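Local coordinates for homocysteine S-methyltransferase (PDB 5DMM), which catalyses methyl transfer from S-methylmethionine, or less efficiently S-adenosylmethionine, to homocysteine, yielding methionine with the help of a zinc ion, at residues Leu116-Pro124 with Ala162-Pro171; Tyr186-Leu197 with Gln221-Ile230. One frame throughout, in Å; residues are numbered along the deposited sequence.

Contact 1: Leu116-Pro124 with Ala162-Pro171. With HCS (2-amino-4-mercapto-butyric acid), chain F.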
loop_
_atom_site.group_PDB
_atom_site.type_symbol
_atom_site.label_atom_id
_atom_site.label_comp_id
_atom_site.label_asym_id
_atom_site.label_seq_id
_atom_site.Cartn_x
_atom_site.Cartn_y
_atom_site.Cartn_z
ATOM N N LEU A 116 14.941 -3.397 6.158
ATOM C CA LEU A 116 14.049 -2.435 5.514
ATOM C C LEU A 116 13.389 -3.102 4.300
ATOM O O LEU A 116 14.034 -3.852 3.559
ATOM C CB LEU A 116 14.805 -1.170 5.081
ATOM C CG LEU A 116 15.545 -0.364 6.151
ATOM C CD1 LEU A 116 16.178 0.872 5.538
ATOM C CD2 LEU A 116 14.612 0.033 7.297
ATOM N N LEU A 117 12.105 -2.827 4.101
ATOM C CA LEU A 117 11.342 -3.466 3.041
ATOM C C LEU A 117 10.899 -2.473 1.963
ATOM O O LEU A 117 10.859 -1.250 2.193
ATOM C CB LEU A 117 10.121 -4.169 3.626
ATOM C CG LEU A 117 10.416 -5.273 4.649
ATOM C CD1 LEU A 117 9.127 -5.797 5.245
ATOM C CD2 LEU A 117 11.223 -6.390 4.002
ATOM N N VAL A 118 10.590 -3.013 0.785
ATOM C CA VAL A 118 9.931 -2.259 -0.274
ATOM C C VAL A 118 8.639 -2.990 -0.664
ATOM O O VAL A 118 8.668 -4.162 -1.052
ATOM C CB VAL A 118 10.833 -2.094 -1.518
ATOM C CG1 VAL A 118 10.076 -1.388 -2.655
ATOM C CG2 VAL A 118 12.108 -1.338 -1.170
ATOM N N ALA A 119 7.506 -2.313 -0.546
ATOM C CA ALA A 119 6.242 -2.926 -0.922
ATOM C C ALA A 119 5.744 -2.307 -2.210
ATOM O O ALA A 119 5.668 -1.085 -2.313
ATOM C CB ALA A 119 5.218 -2.760 0.183
ATOM N N GLY A 120 5.384 -3.142 -3.184
ATOM C CA GLY A 120 4.864 -2.631 -4.447
ATOM C C GLY A 120 3.384 -2.296 -4.333
ATOM O O GLY A 120 2.565 -3.166 -4.020
ATOM N N SER A 121 3.034 -1.037 -4.582
ATOM C CA SER A 121 1.643 -0.616 -4.467
ATOM C C SER A 121 0.772 -1.167 -5.597
ATOM O O SER A 121 1.059 -0.968 -6.792
ATOM C CB SER A 121 1.529 0.898 -4.458
ATOM O OG SER A 121 0.164 1.239 -4.546
ATOM N N VAL A 122 -0.301 -1.843 -5.197
ATOM C CA VAL A 122 -1.331 -2.326 -6.101
ATOM C C VAL A 122 -2.660 -1.676 -5.747
ATOM O O VAL A 122 -3.303 -2.041 -4.752
ATOM C CB VAL A 122 -1.457 -3.861 -6.032
ATOM C CG1 VAL A 122 -2.718 -4.353 -6.755
ATOM C CG2 VAL A 122 -0.210 -4.505 -6.619
ATOM N N GLY A 123 -3.062 -0.691 -6.541
ATOM C CA GLY A 123 -4.305 0.014 -6.272
ATOM C C GLY A 123 -5.474 -0.679 -6.938
ATOM O O GLY A 123 -5.280 -1.536 -7.812
ATOM N N PRO A 124 -6.701 -0.302 -6.548
ATOM C CA PRO A 124 -7.902 -0.961 -7.073
ATOM C C PRO A 124 -8.252 -0.496 -8.477
ATOM O O PRO A 124 -7.790 0.554 -8.910
ATOM C CB PRO A 124 -8.992 -0.529 -6.086
ATOM C CG PRO A 124 -8.547 0.847 -5.639
ATOM C CD PRO A 124 -7.029 0.776 -5.591
ATOM N N ALA A 162 10.313 -6.114 -5.607
ATOM C CA ALA A 162 9.510 -5.805 -4.421
ATOM C C ALA A 162 9.549 -6.967 -3.428
ATOM O O ALA A 162 9.484 -8.126 -3.840
ATOM C CB ALA A 162 8.063 -5.508 -4.819
ATOM N N ASP A 163 9.660 -6.659 -2.135
ATOM C CA ASP A 163 9.647 -7.691 -1.096
ATOM C C ASP A 163 8.251 -8.230 -0.903
ATOM O O ASP A 163 8.061 -9.415 -0.599
ATOM C CB ASP A 163 10.186 -7.140 0.226
ATOM C CG ASP A 163 11.609 -6.657 0.097
ATOM O OD1 ASP A 163 12.467 -7.476 -0.306
ATOM O OD2 ASP A 163 11.861 -5.462 0.366
ATOM N N LEU A 164 7.273 -7.353 -1.058
ATOM C CA LEU A 164 5.885 -7.784 -1.021
ATOM C C LEU A 164 4.993 -6.795 -1.750
ATOM O O LEU A 164 5.447 -5.746 -2.201
ATOM C CB LEU A 164 5.407 -7.964 0.415
ATOM C CG LEU A 164 5.230 -6.728 1.288
ATOM C CD1 LEU A 164 4.563 -7.177 2.594
ATOM C CD2 LEU A 164 6.542 -6.048 1.612
ATOM N N LEU A 165 3.725 -7.166 -1.880
ATOM C CA LEU A 165 2.744 -6.368 -2.584
ATOM C C LEU A 165 1.810 -5.743 -1.574
ATOM O O LEU A 165 1.296 -6.418 -0.671
ATOM C CB LEU A 165 1.946 -7.210 -3.574
ATOM C CG LEU A 165 2.745 -7.951 -4.647
ATOM C CD1 LEU A 165 1.839 -8.809 -5.516
ATOM C CD2 LEU A 165 3.503 -6.957 -5.526
ATOM N N ALA A 166 1.614 -4.445 -1.726
ATOM C CA ALA A 166 0.628 -3.711 -0.942
ATOM C C ALA A 166 -0.650 -3.562 -1.762
ATOM O O ALA A 166 -0.800 -2.605 -2.537
ATOM C CB ALA A 166 1.173 -2.353 -0.557
ATOM N N CYS A 167 -1.556 -4.523 -1.626
ATOM C CA CYS A 167 -2.822 -4.463 -2.341
ATOM C C CYS A 167 -3.734 -3.620 -1.464
ATOM O O CYS A 167 -4.184 -4.085 -0.424
ATOM C CB CYS A 167 -3.386 -5.860 -2.577
ATOM S SG CYS A 167 -2.250 -6.912 -3.524
ATOM N N GLU A 168 -3.987 -2.384 -1.871
ATOM C CA GLU A 168 -4.500 -1.387 -0.931
ATOM C C GLU A 168 -5.676 -0.569 -1.443
ATOM O O GLU A 168 -5.920 -0.490 -2.651
ATOM C CB GLU A 168 -3.372 -0.436 -0.548
ATOM C CG GLU A 168 -2.802 0.328 -1.758
ATOM C CD GLU A 168 -1.651 1.245 -1.389
ATOM O OE1 GLU A 168 -1.369 1.398 -0.181
ATOM O OE2 GLU A 168 -1.029 1.818 -2.317
ATOM N N THR A 169 -6.383 0.067 -0.510
ATOM C CA THR A 169 -7.526 0.920 -0.827
ATOM C C THR A 169 -8.602 0.129 -1.596
ATOM O O THR A 169 -9.303 0.671 -2.454
ATOM C CB THR A 169 -7.089 2.169 -1.657
ATOM O OG1 THR A 169 -5.776 2.580 -1.256
ATOM C CG2 THR A 169 -8.054 3.334 -1.465
ATOM N N LEU A 170 -8.734 -1.151 -1.262
ATOM C CA LEU A 170 -9.618 -2.070 -1.989
ATOM C C LEU A 170 -11.060 -2.004 -1.469
ATOM O O LEU A 170 -11.295 -2.240 -0.295
ATOM C CB LEU A 170 -9.095 -3.503 -1.863
ATOM C CG LEU A 170 -7.622 -3.764 -2.213
ATOM C CD1 LEU A 170 -7.282 -5.212 -1.925
ATOM C CD2 LEU A 170 -7.332 -3.424 -3.667
ATOM N N PRO A 171 -12.026 -1.700 -2.349
ATOM C CA PRO A 171 -13.423 -1.503 -1.948
ATOM C C PRO A 171 -14.371 -2.619 -2.366
ATOM O O PRO A 171 -15.524 -2.617 -1.936
ATOM C CB PRO A 171 -13.796 -0.231 -2.690
ATOM C CG PRO A 171 -13.060 -0.408 -4.021
ATOM C CD PRO A 171 -11.784 -1.182 -3.710
HETATM N N HCS F . -1.015 5.741 -3.393
HETATM C CA HCS F . -1.165 5.523 -1.967
HETATM C CB HCS F . -2.589 5.068 -1.670
HETATM C CG HCS F . -3.599 6.132 -2.081
HETATM S SD HCS F . -5.227 5.710 -1.411
HETATM C C HCS F . -0.199 4.467 -1.519
HETATM O OXT HCS F . 0.535 3.928 -2.375
HETATM O O HCS F . -0.164 4.166 -0.306
#
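The carboxylate of E168 is met by S121 at OE2, on the side turned away from OE1: S121 OG donates to E168 OE2 across 2.6 Å, coming in 31° out of the carboxylate plane. The same oxygen faces the bound homocysteine, E168 OE2 lying 2.6 Å from HCS OXT, and E168 OE1 is hydrogen-bonded to Y253. These residues sit at the C-terminal mouth of a TIM barrel, where strands 117-122 and 164-168 run side by side and parallel. E168 holds CG between its backbone N and carbonyl carbon (chi1 61°) and extends from there, which carries the carboxylate back over the strand to S121. The second flat group lies at the other end. D163 OD2 takes V118 N at 2.8 Å on its anti lone pair and also forms a salt bridge with R103, while the L117 side chain crosses that of D163 obliquely, its CD2 nearest the acid. Between the two acids the backbones are stitched regularly, from G120 N to L164 O and from A166 N to G120 O, then V122 N to A166 O and E168 N to V122 O. A119, S121, L164 and A166 point into the barrel, the methyls A119 CB and A166 CB being 4.1 Å apart, and W192 covers L164 and A166. On the helix side V122 packs against C167, CB to SG 4.0 Å, with L179 of helix 173-183 beyond. The chain turns a corner at T169, whose OG1 lies 3.2 Å from HCS SD. Past that corner the two prolines close the contact, P124 CG resting 3.3 Å from T169 O and P124 CB 3.7 Å from P171 CD.

Contact 2: Tyr186-Leu197 with Gln221-Ile230. With ZN (zinc ion), chain B.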
loop_
_atom_site.group_PDB
_atom_site.type_symbol
_atom_site.label_atom_id
_atom_site.label_comp_id
_atom_site.label_asym_id
_atom_site.label_seq_id
_atom_site.Cartn_x
_atom_site.Cartn_y
_atom_site.Cartn_z
ATOM N N TYR A 186 1.921 -16.717 -8.791
ATOM C CA TYR A 186 3.278 -16.225 -8.482
ATOM C C TYR A 186 3.656 -16.710 -7.096
ATOM O O TYR A 186 3.537 -15.964 -6.120
ATOM C CB TYR A 186 3.345 -14.689 -8.556
ATOM C CG TYR A 186 2.761 -14.208 -9.846
ATOM C CD1 TYR A 186 1.416 -13.860 -9.935
ATOM C CD2 TYR A 186 3.525 -14.193 -11.005
ATOM C CE1 TYR A 186 0.862 -13.479 -11.137
ATOM C CE2 TYR A 186 2.979 -13.817 -12.207
ATOM C CZ TYR A 186 1.647 -13.463 -12.262
ATOM O OH TYR A 186 1.097 -13.083 -13.457
ATOM N N PRO A 187 4.093 -17.976 -6.996
ATOM C CA PRO A 187 4.167 -18.625 -5.678
ATOM C C PRO A 187 5.134 -17.968 -4.680
ATOM O O PRO A 187 4.974 -18.191 -3.484
ATOM C CB PRO A 187 4.623 -20.048 -6.017
ATOM C CG PRO A 187 4.173 -20.249 -7.453
ATOM C CD PRO A 187 4.381 -18.916 -8.099
ATOM N N ARG A 188 6.084 -17.164 -5.145
ATOM C CA ARG A 188 7.025 -16.501 -4.242
ATOM C C ARG A 188 6.455 -15.200 -3.671
ATOM O O ARG A 188 6.992 -14.632 -2.721
ATOM C CB ARG A 188 8.345 -16.216 -4.967
ATOM C CG ARG A 188 8.941 -17.425 -5.678
ATOM C CD ARG A 188 9.533 -18.428 -4.699
ATOM N NE ARG A 188 10.830 -17.993 -4.185
ATOM C CZ ARG A 188 11.576 -18.701 -3.342
ATOM N NH1 ARG A 188 12.742 -18.223 -2.929
ATOM N NH2 ARG A 188 11.159 -19.884 -2.913
ATOM N N ALA A 189 5.368 -14.723 -4.261
ATOM C CA ALA A 189 4.791 -13.446 -3.872
ATOM C C ALA A 189 4.194 -13.512 -2.480
ATOM O O ALA A 189 3.617 -14.523 -2.091
ATOM C CB ALA A 189 3.723 -13.011 -4.876
ATOM N N ARG A 190 4.329 -12.418 -1.741
ATOM C CA ARG A 190 3.614 -12.234 -0.482
ATOM C C ARG A 190 2.909 -10.884 -0.544
ATOM O O ARG A 190 3.405 -9.973 -1.208
ATOM C CB ARG A 190 4.577 -12.309 0.704
ATOM C CG ARG A 190 5.335 -13.639 0.793
ATOM C CD ARG A 190 4.390 -14.785 1.128
ATOM N NE ARG A 190 5.092 -16.055 1.326
ATOM C CZ ARG A 190 5.352 -16.931 0.354
ATOM N NH1 ARG A 190 4.972 -16.684 -0.896
ATOM N NH2 ARG A 190 5.990 -18.063 0.632
ATOM N N ALA A 191 1.760 -10.745 0.121
ATOM C CA ALA A 191 1.015 -9.484 0.058
ATOM C C ALA A 191 0.272 -9.163 1.348
ATOM O O ALA A 191 -0.073 -10.075 2.111
ATOM C CB ALA A 191 0.014 -9.522 -1.100
ATOM N N TRP A 192 0.015 -7.877 1.580
ATOM C CA TRP A 192 -1.050 -7.500 2.498
ATOM C C TRP A 192 -2.209 -7.005 1.656
ATOM O O TRP A 192 -2.024 -6.570 0.520
ATOM C CB TRP A 192 -0.603 -6.458 3.555
ATOM C CG TRP A 192 -0.426 -4.986 3.160
ATOM C CD1 TRP A 192 -1.401 -4.100 2.778
ATOM C CD2 TRP A 192 0.797 -4.229 3.211
ATOM N NE1 TRP A 192 -0.850 -2.848 2.559
ATOM C CE2 TRP A 192 0.492 -2.904 2.824
ATOM C CE3 TRP A 192 2.119 -4.547 3.544
ATOM C CZ2 TRP A 192 1.465 -1.897 2.767
ATOM C CZ3 TRP A 192 3.079 -3.547 3.491
ATOM C CH2 TRP A 192 2.750 -2.242 3.102
ATOM N N PHE A 193 -3.411 -7.160 2.195
ATOM C CA PHE A 193 -4.631 -6.645 1.594
ATOM C C PHE A 193 -5.233 -5.633 2.555
ATOM O O PHE A 193 -5.564 -5.975 3.701
ATOM C CB PHE A 193 -5.640 -7.773 1.319
ATOM C CG PHE A 193 -5.391 -8.536 0.032
ATOM C CD1 PHE A 193 -4.139 -9.066 -0.258
ATOM C CD2 PHE A 193 -6.425 -8.756 -0.866
ATOM C CE1 PHE A 193 -3.915 -9.781 -1.449
ATOM C CE2 PHE A 193 -6.211 -9.476 -2.057
ATOM C CZ PHE A 193 -4.955 -9.986 -2.344
ATOM N N SER A 194 -5.361 -4.398 2.093
ATOM C CA SER A 194 -5.931 -3.341 2.909
ATOM C C SER A 194 -7.150 -2.744 2.212
ATOM O O SER A 194 -7.138 -2.548 0.996
ATOM C CB SER A 194 -4.875 -2.280 3.198
ATOM O OG SER A 194 -5.432 -1.219 3.959
ATOM N N PHE A 195 -8.186 -2.455 3.001
ATOM C CA PHE A 195 -9.535 -2.171 2.508
ATOM C C PHE A 195 -10.036 -0.770 2.831
ATOM O O PHE A 195 -9.627 -0.174 3.838
ATOM C CB PHE A 195 -10.533 -3.176 3.110
ATOM C CG PHE A 195 -10.026 -4.583 3.135
ATOM C CD1 PHE A 195 -9.747 -5.247 1.951
ATOM C CD2 PHE A 195 -9.819 -5.236 4.335
ATOM C CE1 PHE A 195 -9.269 -6.540 1.964
ATOM C CE2 PHE A 195 -9.341 -6.538 4.355
ATOM C CZ PHE A 195 -9.063 -7.186 3.167
ATOM N N THR A 196 -10.945 -0.259 1.997
ATOM C CA THR A 196 -11.772 0.884 2.393
ATOM C C THR A 196 -13.137 0.367 2.846
ATOM O O THR A 196 -13.584 -0.708 2.419
ATOM C CB THR A 196 -11.960 1.926 1.269
ATOM O OG1 THR A 196 -12.637 1.331 0.156
ATOM C CG2 THR A 196 -10.621 2.485 0.837
ATOM N N LEU A 197 -13.791 1.135 3.713
ATOM C CA LEU A 197 -14.961 0.645 4.433
ATOM C C LEU A 197 -16.194 1.504 4.227
ATOM O O LEU A 197 -16.095 2.713 4.007
ATOM C CB LEU A 197 -14.652 0.561 5.933
ATOM C CG LEU A 197 -13.488 -0.349 6.320
ATOM C CD1 LEU A 197 -13.250 -0.283 7.803
ATOM C CD2 LEU A 197 -13.718 -1.796 5.883
ATOM N N GLN A 221 -0.400 -16.784 1.053
ATOM C CA GLN A 221 0.428 -15.679 0.585
ATOM C C GLN A 221 -0.005 -14.328 1.134
ATOM O O GLN A 221 0.776 -13.374 1.096
ATOM C CB GLN A 221 0.421 -15.603 -0.930
ATOM C CG GLN A 221 1.136 -16.741 -1.599
ATOM C CD GLN A 221 0.841 -16.766 -3.072
ATOM O OE1 GLN A 221 -0.283 -17.070 -3.479
ATOM N NE2 GLN A 221 1.837 -16.411 -3.888
ATOM N N VAL A 222 -1.250 -14.232 1.601
ATOM C CA VAL A 222 -1.730 -13.005 2.233
ATOM C C VAL A 222 -1.291 -13.007 3.696
ATOM O O VAL A 222 -1.832 -13.741 4.535
ATOM C CB VAL A 222 -3.258 -12.853 2.123
ATOM C CG1 VAL A 222 -3.716 -11.586 2.832
ATOM C CG2 VAL A 222 -3.691 -12.811 0.656
ATOM N N VAL A 223 -0.277 -12.209 3.994
ATOM C CA VAL A 223 0.369 -12.287 5.300
ATOM C C VAL A 223 -0.063 -11.190 6.273
ATOM O O VAL A 223 0.376 -11.180 7.431
ATOM C CB VAL A 223 1.897 -12.241 5.148
ATOM C CG1 VAL A 223 2.385 -13.470 4.375
ATOM C CG2 VAL A 223 2.313 -10.974 4.424
ATOM N N ALA A 224 -0.910 -10.273 5.808
ATOM C CA ALA A 224 -1.475 -9.241 6.671
ATOM C C ALA A 224 -2.720 -8.619 6.024
ATOM O O ALA A 224 -2.893 -8.662 4.800
ATOM C CB ALA A 224 -0.421 -8.170 6.994
ATOM N N LEU A 225 -3.590 -8.070 6.862
ATOM C CA LEU A 225 -4.888 -7.517 6.455
ATOM C C LEU A 225 -5.081 -6.204 7.178
ATOM O O LEU A 225 -4.628 -6.062 8.304
ATOM C CB LEU A 225 -6.046 -8.452 6.837
ATOM C CG LEU A 225 -6.081 -9.888 6.353
ATOM C CD1 LEU A 225 -7.363 -10.529 6.782
ATOM C CD2 LEU A 225 -5.986 -9.867 4.856
ATOM N N GLY A 226 -5.791 -5.256 6.589
ATOM C CA GLY A 226 -6.079 -4.057 7.357
ATOM C C GLY A 226 -6.879 -3.003 6.645
ATOM O O GLY A 226 -7.664 -3.308 5.761
ATOM N N ILE A 227 -6.677 -1.753 7.051
ATOM C CA ILE A 227 -7.436 -0.640 6.498
ATOM C C ILE A 227 -6.515 0.530 6.145
ATOM O O ILE A 227 -5.497 0.761 6.801
ATOM C CB ILE A 227 -8.517 -0.169 7.493
ATOM C CG1 ILE A 227 -7.855 0.162 8.830
ATOM C CG2 ILE A 227 -9.590 -1.251 7.655
ATOM C CD1 ILE A 227 -8.788 0.806 9.868
ATOM N N ASN A 228 -6.852 1.263 5.091
ATOM C CA ASN A 228 -6.108 2.474 4.776
ATOM C C ASN A 228 -7.001 3.474 4.061
ATOM O O ASN A 228 -8.085 3.122 3.595
ATOM C CB ASN A 228 -4.869 2.154 3.924
ATOM C CG ASN A 228 -5.224 1.739 2.497
ATOM O OD1 ASN A 228 -5.735 0.640 2.265
ATOM N ND2 ASN A 228 -4.928 2.615 1.531
ATOM N N CYS A 229 -6.538 4.715 3.984
ATOM C CA CYS A 229 -7.278 5.784 3.319
ATOM C C CYS A 229 -8.649 5.964 3.957
ATOM O O CYS A 229 -9.652 6.148 3.280
ATOM C CB CYS A 229 -7.400 5.495 1.822
ATOM S SG CYS A 229 -7.681 6.986 0.826
ATOM N N ILE A 230 -8.669 5.910 5.282
ATOM C CA ILE A 230 -9.892 6.049 6.063
ATOM C C ILE A 230 -9.677 7.171 7.083
ATOM O O ILE A 230 -8.535 7.490 7.419
ATOM C CB ILE A 230 -10.251 4.714 6.764
ATOM C CG1 ILE A 230 -11.562 4.808 7.551
ATOM C CG2 ILE A 230 -9.114 4.275 7.685
ATOM C CD1 ILE A 230 -11.906 3.514 8.296
HETATM ZN ZN ZN B . -5.148 7.098 1.048
#
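S194 and N228 mark the closely packed, buried end of this parallel pair: S194 OG donates to N228 OD1 over just 2.5 Å, tilted 19° from the amide carbonyl plane. S194 carries OG anti to its own N (chi1 178°), which turns the hydroxyl to the amide of N228. N228 OD1 also accepts T169 N, giving this buried oxygen two donors, although the backbone bond from N228 N to F195 O is weak. One residue on, C229 SG binds the zinc ion at 2.5 Å; C295 is a second ligand. The apolar middle is closely filled too. V222 crosses F193 at about a right angle, with V222 CG2 3.7 Å from F193 CE1, and L225 CD2 reaches both F193 CB and the far end of the F195 ring. Strand 222-228 carries a beta bulge at V223: A191 pairs with V222 but F193 with L225. A191 O accepts V223 N, whereas F193 N gives to A224 O, one extra residue being taken up on strand 222-228.

The other end is more open to solvent. Here the type I turn Y186-A189 presents its carbonyls to R190 and Q221, whose flat groups stand 80° apart. R190 NH1 gives bonds to P187 O and, at 2.8 Å, to A189 O, both in the guanidinium plane. Q221 NE2 approaches A189 O from the opposite face of that carbonyl, making a longer and more bent bond of 3.2 Å; it is bonded to L183 as well. P187 and R188, the middle of the turn, are exposed. The pair sits within the barrel wall: W192 points inward, its NE1 bonded to Y253, strand 164-170 flanks segment 186-197, helix 235-243 covers L197 and I227, and helix 143-159 packs on Y186 and A189.

Contacts 1 and 2 come in series along the chain, their centres about 7 Å apart, and together they make four consecutive staves of the barrel: 117-122, 164-170, 191-197 and 222-228. The inner pair is shared territory, since strands 164-170 and 191-197 are neighbours, probably bonded through C167 O to S194 N (2.8 Å) and L165 N to R190 O (2.9 Å). Helix 173-183 connects these two strands along the chain in a beta-alpha-beta crossover. All four run the same way, which gathers their C-terminal ends at one mouth: contact 1 supplies residues of the homocysteine pocket and contact 2 adds C229, which belongs to the pocket and binds the zinc, bringing homocysteine sulfur and metal close together.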